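Local coordinates for factor H binding protein (Treponema denticola, PDB 3R15), which probably binds the host complement regulator factor H at the bacterial surface, as a small lipoprotein of the FhbB family, at residues A[49-54]-A[85-90]; A[56-59]-A[63-66]. All blocks are in the same frame, centred on the assembly; numbering follows the deposited sequence.

Interaction 1: residues A[49-54]-A[85-90]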
loop_
_atom_site.group_PDB
_atom_site.type_symbol
_atom_site.label_atom_id
_atom_site.label_comp_id
_atom_site.label_asym_id
_atom_site.label_seq_id
_atom_site.Cartn_x
_atom_site.Cartn_y
_atom_site.Cartn_z
ATOM N N ASP A 49 1.162 0.234 -11.045
ATOM C CA ASP A 49 -0.249 0.019 -11.363
ATOM C C ASP A 49 -1.071 -0.119 -10.080
ATOM O O ASP A 49 -2.190 0.411 -9.978
ATOM C CB ASP A 49 -0.426 -1.247 -12.216
ATOM C CG ASP A 49 0.108 -1.092 -13.633
ATOM O OD1 ASP A 49 0.353 0.054 -14.077
ATOM O OD2 ASP A 49 0.255 -2.135 -14.303
ATOM N N MET A 50 -0.518 -0.849 -9.110
ATOM C CA MET A 50 -1.190 -1.084 -7.838
ATOM C C MET A 50 -1.424 0.230 -7.104
ATOM O O MET A 50 -2.493 0.466 -6.535
ATOM C CB MET A 50 -0.339 -2.002 -6.958
ATOM C CG MET A 50 -0.908 -2.226 -5.562
ATOM S SD MET A 50 0.264 -3.191 -4.574
ATOM C CE MET A 50 1.473 -1.952 -4.228
ATOM N N LEU A 51 -0.409 1.086 -7.095
ATOM C CA LEU A 51 -0.539 2.367 -6.420
ATOM C C LEU A 51 -1.667 3.188 -7.016
ATOM O O LEU A 51 -2.414 3.814 -6.277
ATOM C CB LEU A 51 0.763 3.167 -6.496
ATOM C CG LEU A 51 1.879 2.624 -5.607
ATOM C CD1 LEU A 51 3.185 3.231 -6.059
ATOM C CD2 LEU A 51 1.596 2.983 -4.163
ATOM N N ALA A 52 -1.778 3.213 -8.346
ATOM C CA ALA A 52 -2.842 3.979 -8.991
ATOM C C ALA A 52 -4.219 3.417 -8.629
ATOM O O ALA A 52 -5.175 4.163 -8.367
ATOM C CB ALA A 52 -2.652 3.989 -10.496
ATOM N N GLU A 53 -4.309 2.095 -8.614
ATOM C CA GLU A 53 -5.551 1.415 -8.283
ATOM C C GLU A 53 -5.980 1.756 -6.858
ATOM O O GLU A 53 -7.096 2.239 -6.621
ATOM C CB GLU A 53 -5.348 -0.103 -8.432
ATOM C CG GLU A 53 -6.520 -0.928 -7.952
ATOM C CD GLU A 53 -6.237 -2.416 -8.002
ATOM O OE1 GLU A 53 -5.140 -2.809 -8.462
ATOM O OE2 GLU A 53 -7.116 -3.192 -7.575
ATOM N N ILE A 54 -5.096 1.511 -5.898
ATOM C CA ILE A 54 -5.441 1.774 -4.494
ATOM C C ILE A 54 -5.617 3.277 -4.187
ATOM O O ILE A 54 -6.480 3.654 -3.402
ATOM C CB ILE A 54 -4.457 1.091 -3.507
ATOM C CG1 ILE A 54 -5.076 0.989 -2.112
ATOM C CG2 ILE A 54 -3.141 1.842 -3.423
ATOM C CD1 ILE A 54 -6.206 -0.039 -2.015
ATOM N N LYS A 85 6.333 0.566 6.536
ATOM C CA LYS A 85 7.447 1.504 6.534
ATOM C C LYS A 85 7.734 2.048 5.147
ATOM O O LYS A 85 8.378 3.090 5.004
ATOM C CB LYS A 85 8.710 0.848 7.098
ATOM C CG LYS A 85 8.666 0.621 8.606
ATOM N N ARG A 86 7.264 1.337 4.126
ATOM C CA ARG A 86 7.481 1.765 2.745
ATOM C C ARG A 86 6.277 2.484 2.153
ATOM O O ARG A 86 6.422 3.473 1.436
ATOM C CB ARG A 86 7.852 0.574 1.852
ATOM C CG ARG A 86 7.896 0.939 0.375
ATOM C CD ARG A 86 8.373 -0.206 -0.523
ATOM N NE ARG A 86 8.158 0.144 -1.923
ATOM C CZ ARG A 86 8.442 -0.645 -2.948
ATOM N NH1 ARG A 86 8.970 -1.849 -2.739
ATOM N NH2 ARG A 86 8.185 -0.226 -4.177
ATOM N N PHE A 87 5.086 1.982 2.455
ATOM C CA PHE A 87 3.873 2.545 1.872
ATOM C C PHE A 87 3.136 3.319 2.947
ATOM O O PHE A 87 2.414 2.742 3.766
ATOM C CB PHE A 87 3.012 1.438 1.270
ATOM C CG PHE A 87 3.681 0.707 0.137
ATOM C CD1 PHE A 87 3.759 1.284 -1.122
ATOM C CD2 PHE A 87 4.250 -0.547 0.336
ATOM C CE1 PHE A 87 4.377 0.628 -2.176
ATOM C CE2 PHE A 87 4.874 -1.219 -0.702
ATOM C CZ PHE A 87 4.931 -0.633 -1.973
ATOM N N ILE A 88 3.335 4.630 2.928
ATOM C CA ILE A 88 2.932 5.504 4.017
ATOM C C ILE A 88 1.640 6.233 3.681
ATOM O O ILE A 88 1.518 6.845 2.619
ATOM C CB ILE A 88 4.031 6.552 4.299
ATOM C CG1 ILE A 88 5.379 5.864 4.518
ATOM C CG2 ILE A 88 3.655 7.414 5.506
ATOM C CD1 ILE A 88 5.465 5.090 5.805
ATOM N N PRO A 89 0.664 6.177 4.591
ATOM C CA PRO A 89 -0.575 6.911 4.324
ATOM C C PRO A 89 -0.454 8.379 4.724
ATOM O O PRO A 89 0.191 8.716 5.725
ATOM C CB PRO A 89 -1.606 6.170 5.179
ATOM C CG PRO A 89 -0.797 5.627 6.345
ATOM C CD PRO A 89 0.584 5.333 5.795
ATOM N N LYS A 90 -1.058 9.254 3.925
ATOM C CA LYS A 90 -1.068 10.678 4.220
ATOM C C LYS A 90 -2.459 11.228 3.919
ATOM O O LYS A 90 -3.067 10.859 2.920
ATOM C CB LYS A 90 -0.015 11.410 3.385
#
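Phe-87 meets helix 44-59 through the ends of two consecutive side chains, Met-50 and Leu-51. The evidence for apolar packing is two methyl-to-ring approaches: Leu-51 CD2 lies 4.1 Å from Phe-87 CD1 and 4.2 Å from Phe-87 CE1, and Met-50 CE stands 4.3 Å from Phe-87 CZ. Both methyls reach the ring obliquely, and the Leu-51 and Phe-87 side chains cross at about a right angle. The backbones stay well apart, 9.4 Å between the CA atoms of Leu-51 and Phe-87, and the contact buries just 96 Å². Met-50 spans its share of this gap with an extended chain as far as SD; a turn about the last torsion (chi3 75°) then sets CE beside the ring tip.

No hydrogen bond joins the two segments. Polar order lies within or beside them, as in the helical bond from Ile-54 N to Met-50 O (2.9 Å). Arg-86 packs on its own neighbour: its CG sits 3.8 Å above the Phe-87 ring plane, over the centre, and Phe-87 CZ lies against one face of the guanidinium, toward its rim. That guanidinium is anchored at all three nitrogens, with NE in a salt bridge to Asp-67 and NH1 and NH2 bonded to the carbonyls of Ser-73 and Thr-72. These bonds should fix the arginine over the aromatic ring.

The contact thus ties the middle of helix 44-59 to the start of strand 87-91, close to the centre of the chain. Met-50 also touches Phe-29 of helix 20-36, while Phe-87 packs on Ile-65 and Asp-67 of the adjacent strand 63-67 and gives its carbonyl to the Tyr-26 hydroxyl of helix 20-36.

Interaction 2: residues A[56-59]-A[63-66]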
loop_
_atom_site.group_PDB
_atom_site.type_symbol
_atom_site.label_atom_id
_atom_site.label_comp_id
_atom_site.label_asym_id
_atom_site.label_seq_id
_atom_site.Cartn_x
_atom_site.Cartn_y
_atom_site.Cartn_z
ATOM N N THR A 56 -6.703 5.580 -6.280
ATOM C CA THR A 56 -7.979 6.015 -6.853
ATOM C C THR A 56 -9.096 5.741 -5.851
ATOM O O THR A 56 -9.977 6.582 -5.638
ATOM C CB THR A 56 -8.249 5.311 -8.183
ATOM O OG1 THR A 56 -7.230 5.691 -9.118
ATOM C CG2 THR A 56 -9.639 5.717 -8.749
ATOM N N GLU A 57 -9.045 4.575 -5.210
ATOM C CA GLU A 57 -9.989 4.259 -4.130
ATOM C C GLU A 57 -9.789 5.163 -2.908
ATOM O O GLU A 57 -10.751 5.688 -2.340
ATOM C CB GLU A 57 -9.855 2.797 -3.684
ATOM C CG GLU A 57 -10.309 1.751 -4.683
ATOM C CD GLU A 57 -10.200 0.342 -4.106
ATOM O OE1 GLU A 57 -10.159 0.207 -2.865
ATOM O OE2 GLU A 57 -10.154 -0.635 -4.886
ATOM N N ALA A 58 -8.541 5.328 -2.484
ATOM C CA ALA A 58 -8.253 6.065 -1.253
ATOM C C ALA A 58 -8.688 7.525 -1.385
ATOM O O ALA A 58 -9.049 8.188 -0.412
ATOM C CB ALA A 58 -6.776 5.966 -0.915
ATOM N N LEU A 59 -8.645 8.014 -2.611
ATOM C CA LEU A 59 -9.078 9.358 -2.929
ATOM C C LEU A 59 -10.504 9.629 -2.416
ATOM O O LEU A 59 -10.793 10.696 -1.872
ATOM C CB LEU A 59 -8.996 9.505 -4.440
ATOM C CG LEU A 59 -9.392 10.811 -5.070
ATOM C CD1 LEU A 59 -8.640 11.993 -4.421
ATOM C CD2 LEU A 59 -9.071 10.647 -6.552
ATOM N N TYR A 63 -7.535 10.318 1.553
ATOM C CA TYR A 63 -6.129 10.090 1.879
ATOM C C TYR A 63 -5.437 9.444 0.687
ATOM O O TYR A 63 -6.097 9.058 -0.269
ATOM C CB TYR A 63 -5.970 9.248 3.167
ATOM C CG TYR A 63 -5.977 7.746 2.964
ATOM C CD1 TYR A 63 -7.157 7.056 2.675
ATOM C CD2 TYR A 63 -4.796 7.015 3.079
ATOM C CE1 TYR A 63 -7.150 5.674 2.485
ATOM C CE2 TYR A 63 -4.783 5.644 2.905
ATOM C CZ TYR A 63 -5.951 4.978 2.605
ATOM O OH TYR A 63 -5.911 3.610 2.421
ATOM N N GLN A 64 -4.110 9.351 0.748
ATOM C CA GLN A 64 -3.311 8.704 -0.294
ATOM C C GLN A 64 -2.236 7.846 0.350
ATOM O O GLN A 64 -1.869 8.066 1.498
ATOM C CB GLN A 64 -2.632 9.757 -1.173
ATOM C CG GLN A 64 -3.587 10.541 -2.054
ATOM C CD GLN A 64 -4.155 9.708 -3.186
ATOM O OE1 GLN A 64 -3.584 9.646 -4.274
ATOM N NE2 GLN A 64 -5.293 9.069 -2.938
ATOM N N ILE A 65 -1.734 6.870 -0.398
ATOM C CA ILE A 65 -0.607 6.056 0.044
ATOM C C ILE A 65 0.592 6.456 -0.802
ATOM O O ILE A 65 0.487 6.573 -2.030
ATOM C CB ILE A 65 -0.917 4.566 -0.142
ATOM C CG1 ILE A 65 -2.056 4.160 0.803
ATOM C CG2 ILE A 65 0.333 3.701 0.089
ATOM C CD1 ILE A 65 -2.717 2.840 0.460
ATOM N N VAL A 66 1.717 6.707 -0.139
ATOM C CA VAL A 66 2.906 7.195 -0.816
ATOM C C VAL A 66 4.000 6.145 -0.740
ATOM O O VAL A 66 4.300 5.637 0.338
ATOM C CB VAL A 66 3.401 8.517 -0.192
ATOM C CG1 VAL A 66 4.664 8.995 -0.889
ATOM C CG2 VAL A 66 2.312 9.589 -0.289
#
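Ala-58 of helix 44-59 and Tyr-63, at the start of strand 63-67, lie 5.5 Å apart between their CA atoms, joined by a nearly straight bond (172°) from Tyr-63 N to Ala-58 O, long at 3.3 Å and entering well above the carbonyl plane. Ala-58 CB points at the strand and makes a CH-pi contact over one face of the Tyr-63 ring, 3.8 Å from its centroid and displaced toward CE1, which it approaches to 3.4 Å. The tyrosine reaches back under this methyl because its CG lies between the backbone N and the carbonyl carbon (chi1 87°). Together these contacts close a tight helix-loop-strand connection, with just three residues between the segments. Asn-55 braces it from one turn earlier: its OD1 accepts Ile-65 N, and its carbonyl takes a bond from Gln-64 NE2. The same NE2 donates to Tyr-63 O (2.8 Å), which lies close to the amide plane; a bend at chi2 folds the glutamine back to that carbonyl and brings NE2 against Leu-59, 3.5 Å from its backbone N without a hydrogen bond between them and 4.0 Å from its CB. At the far end of the ring, Tyr-63 OH is hydrogen-bonded to His-25 ND1, whose imidazole also bonds Glu-57 OE1 through NE2.

Interactions 1 and 2 lie about 7 Å apart, centre to centre, and share helix 44-59: the first uses its middle, the second a part farther along the chain. Along the chain, interaction 2 is nested within the loop that interaction 1 closes, one contact being local and the other spanning 30 intervening residues. Their second segments belong to the neighbouring strands of one antiparallel two-stranded sheet, where Ile-88 O and Val-66 N, 2.8 Å apart, probably form a hydrogen bond and Phe-87 CB packs on Ile-65 CG2. The helix is therefore joined to both strands, at two levels along its length: interaction 1 brings chain-distant parts together, while interaction 2 fixes the turn from helix to strand in this small protein.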